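Side-chain contacts in periplasmic binding protein (PDB 2R79), which binds heme in the bacterial periplasm and probably delivers it to an inner-membrane transporter for uptake: residues A177-E180 and G181-I185; G164-V167 and L168-G172; L101-L104 and G105-G109; A129-I132 and A133-K137; W15-L19 and G20-K24. All coordinates share one frame; numbering follows the deposited sequence.

Contact 1 of 5, residues A177-E180 and G181-I185. With HEM (protoporphyrin IX containing Fe), chain D; SO4 (sulfate ion), chain B.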
# COMPACT_ATOMS: atom_id res chain seq x y z
N ALA A 177 28.47 27.40 8.06
CA ALA A 177 28.38 27.94 9.41
C ALA A 177 29.75 27.92 10.06
O ALA A 177 30.44 26.91 10.00
CB ALA A 177 27.39 27.12 10.23
N THR A 178 30.15 29.02 10.68
CA THR A 178 31.45 29.08 11.32
C THR A 178 31.39 29.03 12.84
O THR A 178 32.43 28.97 13.49
CB THR A 178 32.25 30.34 10.88
OG1 THR A 178 31.57 31.53 11.31
CG2 THR A 178 32.39 30.36 9.36
N HIS A 179 30.19 29.07 13.40
CA HIS A 179 30.07 29.01 14.85
C HIS A 179 30.33 27.58 15.36
O HIS A 179 30.49 26.65 14.57
CB HIS A 179 28.67 29.44 15.30
CG HIS A 179 27.57 28.57 14.78
ND1 HIS A 179 26.97 28.78 13.56
CD2 HIS A 179 26.98 27.47 15.31
CE1 HIS A 179 26.05 27.86 13.36
NE2 HIS A 179 26.04 27.05 14.41
N GLU A 180 30.33 27.44 16.68
CA GLU A 180 30.56 26.17 17.36
C GLU A 180 29.23 25.62 17.89
O GLU A 180 28.43 26.37 18.43
CB GLU A 180 31.50 26.40 18.54
CG GLU A 180 32.57 25.36 18.72
CD GLU A 180 33.52 25.30 17.54
OE1 GLU A 180 34.03 26.36 17.12
OE2 GLU A 180 33.76 24.19 17.04
N GLY A 181 29.02 24.32 17.72
CA GLY A 181 27.81 23.67 18.20
C GLY A 181 26.54 23.98 17.42
O GLY A 181 26.59 24.47 16.30
N TYR A 182 25.40 23.66 18.02
CA TYR A 182 24.11 23.93 17.40
C TYR A 182 23.60 25.24 17.97
O TYR A 182 23.41 25.36 19.18
CB TYR A 182 23.09 22.83 17.71
CG TYR A 182 23.35 21.53 16.99
CD1 TYR A 182 24.02 20.47 17.62
CD2 TYR A 182 22.93 21.35 15.67
CE1 TYR A 182 24.26 19.26 16.95
CE2 TYR A 182 23.17 20.14 14.99
CZ TYR A 182 23.83 19.11 15.63
OH TYR A 182 24.08 17.95 14.95
N LYS A 183 23.37 26.22 17.10
CA LYS A 183 22.89 27.50 17.58
C LYS A 183 21.85 28.12 16.66
O LYS A 183 21.83 27.86 15.46
CB LYS A 183 24.06 28.47 17.74
CG LYS A 183 25.07 28.01 18.77
CD LYS A 183 25.63 29.20 19.55
CE LYS A 183 26.40 28.75 20.78
NZ LYS A 183 26.76 29.91 21.65
N PRO A 184 20.93 28.92 17.23
CA PRO A 184 19.90 29.56 16.41
C PRO A 184 20.52 30.73 15.67
O PRO A 184 21.39 31.42 16.21
CB PRO A 184 18.87 30.00 17.45
CG PRO A 184 19.72 30.33 18.63
CD PRO A 184 20.71 29.18 18.66
N ILE A 185 20.10 30.95 14.44
CA ILE A 185 20.62 32.06 13.65
C ILE A 185 19.45 32.67 12.89
O ILE A 185 18.55 31.96 12.46
CB ILE A 185 21.68 31.58 12.65
CG1 ILE A 185 22.83 30.90 13.40
CG2 ILE A 185 22.23 32.77 11.87
CD1 ILE A 185 23.92 30.40 12.49
CHA HEM D . 14.28 18.91 23.20
CHB HEM D . 12.49 14.99 20.83
CHC HEM D . 16.40 14.99 17.94
CHD HEM D . 18.23 18.82 20.33
C1A HEM D . 13.44 17.83 22.82
C2A HEM D . 12.13 17.53 23.38
C3A HEM D . 11.66 16.42 22.73
C4A HEM D . 12.65 16.05 21.74
CMA HEM D . 10.36 15.66 23.01
CAA HEM D . 11.35 18.27 24.47
CBA HEM D . 10.50 19.43 23.94
CGA HEM D . 11.34 20.60 23.46
O1A HEM D . 12.00 21.26 24.30
O2A HEM D . 11.35 20.86 22.23
C1B HEM D . 13.44 14.59 19.88
C2B HEM D . 13.27 13.50 18.93
C3B HEM D . 14.37 13.50 18.10
C4B HEM D . 15.22 14.58 18.57
CMB HEM D . 12.12 12.48 18.91
CAB HEM D . 14.66 12.62 17.06
CBB HEM D . 13.77 12.21 16.12
C1C HEM D . 17.24 16.03 18.36
C2C HEM D . 18.44 16.44 17.66
C3C HEM D . 18.93 17.54 18.28
C4C HEM D . 18.08 17.76 19.43
CMC HEM D . 19.07 15.76 16.45
CAC HEM D . 19.91 18.39 17.76
CBC HEM D . 21.20 18.40 18.18
C1D HEM D . 17.33 19.15 21.35
C2D HEM D . 17.49 20.30 22.19
C3D HEM D . 16.43 20.32 23.02
C4D HEM D . 15.55 19.21 22.65
CMD HEM D . 18.65 21.30 22.18
CAD HEM D . 16.33 21.30 24.19
CBD HEM D . 16.40 20.70 25.59
CGD HEM D . 17.75 20.06 25.93
O1D HEM D . 17.90 19.58 27.07
O2D HEM D . 18.66 20.05 25.06
NA HEM D . 13.76 16.90 21.83
NB HEM D . 14.67 15.22 19.69
NC HEM D . 17.02 16.84 19.47
ND HEM D . 16.15 18.46 21.63
FE HEM D . 15.48 16.75 20.79
S SO4 B . 29.87 30.68 19.01
O1 SO4 B . 29.62 31.46 17.77
O2 SO4 B . 30.13 31.23 20.37
O3 SO4 B . 29.31 29.27 18.91
O4 SO4 B . 28.46 31.04 19.38

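Contact 2 of 5, residues G164-V167 and L168-G172. With SO4 (sulfate ion), chain C.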
# COMPACT_ATOMS: atom_id res chain seq x y z
N GLY A 164 26.16 17.02 12.73
CA GLY A 164 25.73 17.59 11.46
C GLY A 164 26.91 18.04 10.62
O GLY A 164 26.94 17.82 9.41
N ASP A 165 27.88 18.69 11.26
CA ASP A 165 29.07 19.17 10.57
C ASP A 165 29.90 18.00 10.05
O ASP A 165 30.40 18.03 8.93
CB ASP A 165 29.94 20.01 11.52
CG ASP A 165 31.23 20.48 10.87
OD1 ASP A 165 31.16 21.29 9.92
OD2 ASP A 165 32.32 20.04 11.30
N TRP A 166 30.02 16.97 10.88
CA TRP A 166 30.77 15.77 10.51
C TRP A 166 30.13 15.16 9.27
O TRP A 166 30.82 14.77 8.32
CB TRP A 166 30.71 14.76 11.66
CG TRP A 166 31.59 13.57 11.48
CD1 TRP A 166 32.87 13.41 11.94
CD2 TRP A 166 31.24 12.34 10.83
NE1 TRP A 166 33.33 12.16 11.63
CE2 TRP A 166 32.35 11.48 10.95
CE3 TRP A 166 30.09 11.89 10.17
CZ2 TRP A 166 32.35 10.18 10.44
CZ3 TRP A 166 30.09 10.59 9.65
CH2 TRP A 166 31.21 9.75 9.79
N VAL A 167 28.81 15.07 9.27
CA VAL A 167 28.09 14.51 8.14
C VAL A 167 28.25 15.34 6.86
O VAL A 167 28.39 14.79 5.77
CB VAL A 167 26.58 14.34 8.46
CG1 VAL A 167 25.78 14.11 7.19
CG2 VAL A 167 26.40 13.16 9.41
N LEU A 168 28.24 16.66 6.99
CA LEU A 168 28.39 17.50 5.81
C LEU A 168 29.80 17.35 5.24
O LEU A 168 29.97 17.22 4.03
CB LEU A 168 28.12 18.98 6.15
CG LEU A 168 26.68 19.39 6.47
CD1 LEU A 168 26.62 20.90 6.77
CD2 LEU A 168 25.78 19.06 5.29
N ASN A 169 30.80 17.35 6.11
CA ASN A 169 32.17 17.21 5.66
C ASN A 169 32.43 15.85 5.02
O ASN A 169 32.98 15.77 3.93
CB ASN A 169 33.15 17.43 6.81
CG ASN A 169 33.23 18.89 7.24
OD1 ASN A 169 33.43 19.78 6.40
ND2 ASN A 169 33.07 19.15 8.53
N ARG A 170 32.00 14.79 5.69
CA ARG A 170 32.20 13.45 5.18
C ARG A 170 31.46 13.20 3.88
O ARG A 170 31.83 12.30 3.13
CB ARG A 170 31.80 12.42 6.22
CG ARG A 170 32.73 12.38 7.42
CD ARG A 170 34.02 11.69 7.06
NE ARG A 170 34.92 11.60 8.20
CZ ARG A 170 35.96 10.78 8.25
NH1 ARG A 170 36.23 9.98 7.22
NH2 ARG A 170 36.74 10.75 9.32
N ALA A 171 30.43 13.99 3.60
CA ALA A 171 29.67 13.82 2.36
C ALA A 171 30.22 14.70 1.23
O ALA A 171 29.64 14.75 0.15
CB ALA A 171 28.18 14.11 2.59
N GLY A 172 31.32 15.40 1.49
CA GLY A 172 31.92 16.23 0.46
C GLY A 172 31.47 17.68 0.36
O GLY A 172 31.77 18.35 -0.62
S SO4 C . 37.03 12.45 12.64
O1 SO4 C . 38.13 11.96 13.53
O2 SO4 C . 36.57 13.83 13.03
O3 SO4 C . 37.58 12.45 11.25
O4 SO4 C . 35.86 11.53 12.66

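Contact 3 of 5, residues L101-L104 and G105-G109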
# COMPACT_ATOMS: atom_id res chain seq x y z
N LEU A 101 32.54 1.45 20.64
CA LEU A 101 32.47 0.08 20.17
C LEU A 101 33.28 -0.85 21.06
O LEU A 101 32.87 -1.98 21.33
CB LEU A 101 32.95 -0.02 18.73
CG LEU A 101 32.06 0.64 17.68
CD1 LEU A 101 32.65 0.38 16.30
CD2 LEU A 101 30.66 0.09 17.76
N LYS A 102 34.43 -0.37 21.51
CA LYS A 102 35.30 -1.14 22.38
C LYS A 102 34.54 -1.56 23.63
O LYS A 102 34.54 -2.73 24.01
CB LYS A 102 36.52 -0.31 22.78
CG LYS A 102 37.41 -0.93 23.84
CD LYS A 102 38.06 -2.22 23.35
CE LYS A 102 38.97 -2.82 24.42
NZ LYS A 102 39.61 -4.09 23.97
N LYS A 103 33.88 -0.60 24.27
CA LYS A 103 33.11 -0.88 25.48
C LYS A 103 31.91 -1.79 25.22
O LYS A 103 31.74 -2.80 25.90
CB LYS A 103 32.64 0.42 26.12
CG LYS A 103 33.76 1.34 26.54
CD LYS A 103 33.23 2.59 27.22
CE LYS A 103 34.38 3.50 27.63
NZ LYS A 103 33.91 4.68 28.42
N LEU A 104 31.09 -1.43 24.24
CA LEU A 104 29.91 -2.23 23.91
C LEU A 104 30.32 -3.66 23.63
O LEU A 104 29.68 -4.61 24.09
CB LEU A 104 29.19 -1.66 22.69
CG LEU A 104 28.54 -0.29 22.87
CD1 LEU A 104 27.85 0.11 21.58
CD2 LEU A 104 27.55 -0.33 24.02
N GLY A 105 31.41 -3.82 22.89
CA GLY A 105 31.89 -5.15 22.57
C GLY A 105 32.18 -5.94 23.84
O GLY A 105 31.79 -7.10 23.96
N ASP A 106 32.86 -5.31 24.79
CA ASP A 106 33.21 -5.97 26.04
C ASP A 106 32.00 -6.32 26.90
O ASP A 106 31.89 -7.46 27.36
CB ASP A 106 34.19 -5.12 26.85
CG ASP A 106 35.58 -5.07 26.23
OD1 ASP A 106 35.93 -5.99 25.46
OD2 ASP A 106 36.33 -4.12 26.54
N TRP A 107 31.10 -5.37 27.12
CA TRP A 107 29.93 -5.65 27.95
C TRP A 107 28.99 -6.66 27.28
O TRP A 107 28.15 -7.25 27.95
CB TRP A 107 29.16 -4.37 28.27
CG TRP A 107 29.98 -3.28 28.89
CD1 TRP A 107 31.02 -3.43 29.76
CD2 TRP A 107 29.82 -1.87 28.69
NE1 TRP A 107 31.52 -2.20 30.11
CE2 TRP A 107 30.81 -1.23 29.46
CE3 TRP A 107 28.94 -1.09 27.92
CZ2 TRP A 107 30.94 0.17 29.50
CZ3 TRP A 107 29.08 0.30 27.96
CH2 TRP A 107 30.07 0.91 28.74
N LEU A 108 29.14 -6.84 25.98
CA LEU A 108 28.29 -7.76 25.22
C LEU A 108 28.97 -9.12 25.03
O LEU A 108 28.33 -10.10 24.66
CB LEU A 108 27.99 -7.14 23.85
CG LEU A 108 26.57 -6.84 23.36
CD1 LEU A 108 25.58 -6.65 24.50
CD2 LEU A 108 26.63 -5.60 22.48
N GLY A 109 30.28 -9.15 25.27
CA GLY A 109 31.03 -10.39 25.13
C GLY A 109 31.41 -10.74 23.71
O GLY A 109 31.63 -11.91 23.40
O HOH W 1 35.53 -4.81 22.49

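Contact 4 of 5, residues A129-I132 and A133-K137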
# COMPACT_ATOMS: atom_id res chain seq x y z
N ALA A 129 35.41 8.73 0.84
CA ALA A 129 36.38 9.81 0.62
C ALA A 129 37.04 9.72 -0.76
O ALA A 129 37.30 10.74 -1.39
CB ALA A 129 37.46 9.79 1.70
N ASP A 130 37.31 8.51 -1.22
CA ASP A 130 37.92 8.32 -2.53
C ASP A 130 36.94 8.69 -3.63
O ASP A 130 37.32 9.25 -4.66
CB ASP A 130 38.37 6.86 -2.70
CG ASP A 130 39.69 6.57 -2.00
OD1 ASP A 130 40.23 7.46 -1.30
OD2 ASP A 130 40.20 5.44 -2.15
N TRP A 131 35.66 8.36 -3.43
CA TRP A 131 34.63 8.66 -4.41
C TRP A 131 34.51 10.19 -4.52
O TRP A 131 34.38 10.74 -5.61
CB TRP A 131 33.30 8.07 -3.95
CG TRP A 131 32.14 8.32 -4.86
CD1 TRP A 131 31.70 7.51 -5.86
CD2 TRP A 131 31.26 9.45 -4.83
NE1 TRP A 131 30.60 8.06 -6.46
CE2 TRP A 131 30.31 9.25 -5.85
CE3 TRP A 131 31.19 10.61 -4.05
CZ2 TRP A 131 29.29 10.17 -6.12
CZ3 TRP A 131 30.17 11.53 -4.31
CH2 TRP A 131 29.24 11.30 -5.34
N ILE A 132 34.56 10.86 -3.38
CA ILE A 132 34.47 12.31 -3.36
C ILE A 132 35.66 12.94 -4.08
O ILE A 132 35.50 13.88 -4.86
CB ILE A 132 34.39 12.84 -1.90
CG1 ILE A 132 33.05 12.45 -1.28
CG2 ILE A 132 34.56 14.35 -1.88
CD1 ILE A 132 32.91 12.75 0.18
N ALA A 133 36.86 12.43 -3.82
CA ALA A 133 38.06 12.96 -4.46
C ALA A 133 37.91 12.92 -5.98
O ALA A 133 38.25 13.89 -6.67
CB ALA A 133 39.29 12.15 -4.03
N ALA A 134 37.41 11.81 -6.49
CA ALA A 134 37.22 11.66 -7.92
C ALA A 134 36.12 12.59 -8.43
O ALA A 134 36.22 13.13 -9.53
CB ALA A 134 36.86 10.22 -8.24
N ALA A 135 35.07 12.77 -7.63
CA ALA A 135 33.96 13.63 -8.01
C ALA A 135 34.34 15.10 -8.05
O ALA A 135 33.77 15.86 -8.83
CB ALA A 135 32.80 13.42 -7.04
N GLN A 136 35.29 15.50 -7.22
CA GLN A 136 35.71 16.89 -7.17
C GLN A 136 36.60 17.29 -8.34
O GLN A 136 37.05 18.44 -8.44
CB GLN A 136 36.41 17.18 -5.85
CG GLN A 136 35.50 16.99 -4.65
CD GLN A 136 36.19 17.31 -3.35
OE1 GLN A 136 37.38 17.06 -3.20
NE2 GLN A 136 35.43 17.86 -2.40
N LYS A 137 36.87 16.34 -9.23
CA LYS A 137 37.70 16.63 -10.39
C LYS A 137 36.89 17.40 -11.42
O LYS A 137 37.44 18.19 -12.19
CB LYS A 137 38.25 15.34 -11.00
CG LYS A 137 39.51 14.84 -10.33
CD LYS A 137 40.63 15.86 -10.47
CE LYS A 137 41.94 15.34 -9.92
NZ LYS A 137 43.06 16.26 -10.25

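Contact 5 of 5, residues W15-L19 and G20-K24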
# COMPACT_ATOMS: atom_id res chain seq x y z
N TRP A 15 23.88 0.31 17.50
CA TRP A 15 25.13 -0.42 17.66
C TRP A 15 24.95 -1.71 18.45
O TRP A 15 25.48 -2.74 18.07
CB TRP A 15 26.19 0.46 18.32
CG TRP A 15 26.90 1.32 17.34
CD1 TRP A 15 27.02 2.68 17.37
CD2 TRP A 15 27.56 0.90 16.14
NE1 TRP A 15 27.71 3.13 16.27
CE2 TRP A 15 28.06 2.05 15.50
CE3 TRP A 15 27.79 -0.36 15.55
CZ2 TRP A 15 28.77 2.00 14.30
CZ3 TRP A 15 28.49 -0.41 14.35
CH2 TRP A 15 28.98 0.76 13.74
N VAL A 16 24.19 -1.65 19.54
CA VAL A 16 23.93 -2.83 20.35
C VAL A 16 23.31 -3.90 19.44
O VAL A 16 23.75 -5.06 19.44
CB VAL A 16 22.96 -2.53 21.51
CG1 VAL A 16 22.50 -3.83 22.16
CG2 VAL A 16 23.64 -1.65 22.55
N VAL A 17 22.31 -3.51 18.66
CA VAL A 17 21.67 -4.45 17.75
C VAL A 17 22.68 -4.95 16.72
O VAL A 17 22.78 -6.15 16.46
CB VAL A 17 20.49 -3.79 17.02
CG1 VAL A 17 20.01 -4.69 15.89
CG2 VAL A 17 19.34 -3.54 17.99
N ALA A 18 23.43 -4.02 16.13
CA ALA A 18 24.42 -4.36 15.11
C ALA A 18 25.43 -5.39 15.61
O ALA A 18 25.86 -6.25 14.84
CB ALA A 18 25.15 -3.10 14.66
N LEU A 19 25.81 -5.29 16.88
CA LEU A 19 26.78 -6.22 17.46
C LEU A 19 26.12 -7.52 17.93
O LEU A 19 26.79 -8.39 18.50
CB LEU A 19 27.49 -5.55 18.64
CG LEU A 19 28.27 -4.27 18.33
CD1 LEU A 19 28.84 -3.68 19.61
CD2 LEU A 19 29.37 -4.58 17.34
N GLY A 20 24.82 -7.64 17.70
CA GLY A 20 24.10 -8.84 18.09
C GLY A 20 23.43 -8.82 19.45
O GLY A 20 22.97 -9.85 19.93
N GLY A 21 23.35 -7.66 20.09
CA GLY A 21 22.75 -7.60 21.40
C GLY A 21 21.28 -7.22 21.46
O GLY A 21 20.81 -6.73 22.48
N GLU A 22 20.54 -7.45 20.37
CA GLU A 22 19.12 -7.09 20.35
C GLU A 22 18.27 -7.78 21.41
O GLU A 22 17.39 -7.16 22.00
CB GLU A 22 18.50 -7.35 18.98
CG GLU A 22 17.14 -6.68 18.82
CD GLU A 22 16.50 -6.92 17.46
OE1 GLU A 22 17.24 -7.11 16.47
OE2 GLU A 22 15.25 -6.90 17.37
N SER A 23 18.52 -9.07 21.65
CA SER A 23 17.72 -9.80 22.63
C SER A 23 18.02 -9.37 24.05
O SER A 23 17.32 -9.76 24.98
CB SER A 23 17.93 -11.31 22.48
OG SER A 23 19.24 -11.69 22.85
N LYS A 24 19.06 -8.57 24.24
CA LYS A 24 19.39 -8.11 25.58
C LYS A 24 18.79 -6.75 25.89
O LYS A 24 18.81 -6.31 27.04
CB LYS A 24 20.91 -8.09 25.77
CG LYS A 24 21.51 -9.48 25.81
CD LYS A 24 22.99 -9.46 26.09
CE LYS A 24 23.52 -10.88 26.23
NZ LYS A 24 25.00 -10.91 26.29

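Contact 1 of 5, residues A177-E180 and G181-I185
The imidazole of H179 meets G181, K183 and I185 in turn. At its edge, close to the ring plane, CD2 of H179 is 3.2 Å from the carbonyl O of G181. The CB of K183 lies 3.9 Å from CD2 of H179, and the two side chains run past each other in opposite directions. I185 comes from the other direction and brings the tip of its chain to the ring, with CD1 3.4 Å from CE1 of H179. The chi1 of H179, 62°, sets CG between the backbone N and the carbonyl carbon. This turns the ring toward these three residues. NE2 is held by a hydrogen bond to the carbonyl O of V157.

E180 meets the second segment mostly through its main chain. Its carbonyl O is 3.8 Å from CG of K183. Its carboxylate leads away and is hydrogen-bonded to N161. G181 follows with a positive phi of 73°, which favours glycine at this turn.

A sulfate, probably from the crystallisation liquor, joins the two segments. E180 N donates to O3 of the sulfate at 3.1 Å, and K183 NZ to O4.

Y182 leaves the backbone on the other side and lines the heme pocket; its OH is hydrogen-bonded to G164 N. The heme vinyl carbon CBC sits over one face of its ring, 3.4 Å from CE1 of Y182.

The contact lies at the surface, in the turn between strands 174-175 and 182-183. Strand 182-183 pairs antiparallel with strand 155-158, on which A177, Y182, P184 and I185 all pack.

Contact 2 of 5, residues G164-V167 and L168-G172
W166 and R170, one helical turn apart, make a CH-pi contact. CG of R170 sits over the centre of the six-membered ring of W166, 3.5 Å from its centroid and 5° off the ring normal. A chi1 of -69° sets CG of R170 beside its own backbone N and over the ring; the bend at chi2 then directs CD and NE along the indole. The guanidinium is inclined 37° to the ring.

Both residues also bind one sulfate, probably from the crystallisation liquor. W166 NE1 donates to O4 at 2.8 Å, and R170 NH2 donates to O3 at 2.7 Å. L94 N is a third donor to this ion. The sulfate lies at the edges of both flat groups, which probably restricts the guanidinium in the crystal.

The side chains of D165 and N169 meet on the same helix. ND2 of N169 is 3.0 Å from OD2 of D165, with the carboxylate and amide planes nearly perpendicular.

The backbone bonds are helical. N169 N reaches D165 O at 2.9 Å, and R170 N reaches W166 O at the same length. The A171 N bond to V167 O is weak. G172 then ends the helix in a Schellman motif.

Helix 163-170 is packed on several sides. W166, V167, R170 and A171 touch helix 248-259. W166 and R170 also meet L125 of helix 111-135, while L168 lies on strand 143-150.

Contact 3 of 5, residues L101-L104 and G105-G109
G105, D106 and W107 each donate a backbone N-H to the residue four before, and the bond from W107 N to K103 O is 2.9 Å long and nearly straight at 171°. The next one, from L108 N to L104 O, is weak as the helix comes to its end.

W107 lies back against the preceding turn. K103 runs alongside it, pointing the same way. CB of K103 is 3.8 Å from the centroid of the six-membered ring of W107 and 17° off its normal, a CH-pi contact over the face. CD of K103 continues along the ring, 3.9 Å from CH2 of W107. The carbonyl O of K103 lies over the same indole, offset toward the rim. A chi1 of -54° puts CG of W107 beside its own backbone N, which turns the indole back to K103. R84 adds a cation-pi contact to this ring. L104 touches it more loosely, with CD2 4.2 Å from CE3 of W107.

K102 is exposed; D106 lies beside it and also packs on P111. K102 NZ stays 4.2 Å from OD2 of D106, beyond salt-bridge range. A water instead joins the turn, donating to K102 O at 2.8 Å and to D106 OD1 at 3.2 Å.

G109 closes helix 94-108 with positive phi and two bonds back into the last turn, from G109 N to D106 O and, weakly, to G105 O. This is the Schellman motif of a helix C-terminus.

Contact 4 of 5, residues A129-I132 and A133-K137
A133 opens the last turn of the long helix 111-135, and its methyl group rests on the backbone of the turn before it. CB of A133 is 3.6 Å from both A129 O and D130 O. Its N-H bonds to A129 O at 3.0 Å. The same four-residue bonding recurs at the next three N-H groups.

A134 repeats the pattern one step on. Its N-H bonds to D130 O, and its methyl lies beside the carbonyls of D130 and W131. Both alanines are on the exposed side of the helix.

A135 turns inward and is buried. Its N-H bonds to W131 O at 2.9 Å. Its CB approaches one face of the W131 indole near the rim, 4.2 Å from CZ3. The ring stands out from the helix because its chi1 is 180°, with CG opposite the backbone N. The other end of this indole is fixed by a hydrogen bond from NE1 to K264 O. A263 and L266 also pack on it, so the tryptophan joins the helix to the chain beyond helix 248-259. I132 CG1 lies at the ring edge, in its plane.

Q136 completes the series with an N-H bond to I132 O, 2.9 Å long. Its side chain extends past I132, and the two cross at a slant. NE2 is hydrogen-bonded to the hydroxyl of Y260, a residue whose side chain also touches A135. Along the way, CG of Q136 passes 3.1 Å from I132 O, and NE2 lies 3.7 Å from CG2 of I132.

Contact 5 of 5, residues W15-L19 and G20-K24
The carbonyl O of V16 takes a hydrogen bond of 2.7 Å from G21 N, the shortest polar bond between the two segments. It also takes a weak one from L19 N at 3.3 Å. Alongside it, G20 N donates to V17 O at 2.8 Å, from well above the carbonyl plane. These bonds close helix 10-18 in a Schellman motif, with G20 at positive phi.

CG1 of V16 packs on the backbone of G21, 3.4 Å from its carbonyl O.

V17 and E22 then pack side by side and point the same way. CG2 of V17 touches CG of E22 at 3.9 Å, and CG1 is 3.7 Å from OE1. With chi1 at -166°, CG of E22 lies against CG2 of V17, and the extended chain beyond it brings OE1 to CG1.

W15 and L19 turn to helices 94-108 and 111-135 instead. Across the subunit boundary, L19 O accepts a hydrogen bond from S262 of a second copy of the protein, and E22 O accepts one from R281 of that copy.

The link is thus mainly a main-chain one, with glycine at the positive-phi position; the side chains add the V17-E22 packing, in which a carboxylate oxygen also takes part.

All five contacts are local and follow one another along the chain, so none nests or crosses. Contact 5 comes first and turns the chain from helix 10-18 toward strand 25-28. Contact 3 ends helix 94-108 and packs on contact 5 through L101 and L104 against W15 and L19. Contact 4 finishes helix 111-135 at a distance, its centre about 34 Å from that of contact 3. It meets contact 2, the end of helix 163-170, where I132 CD1 touches residues 170-172. Contact 2 in turn reaches contact 1 through a probable hydrogen bond between Y182 OH and G164 N. Contact 1 closes the loop between strands 174-175 and 182-183, beside the heme.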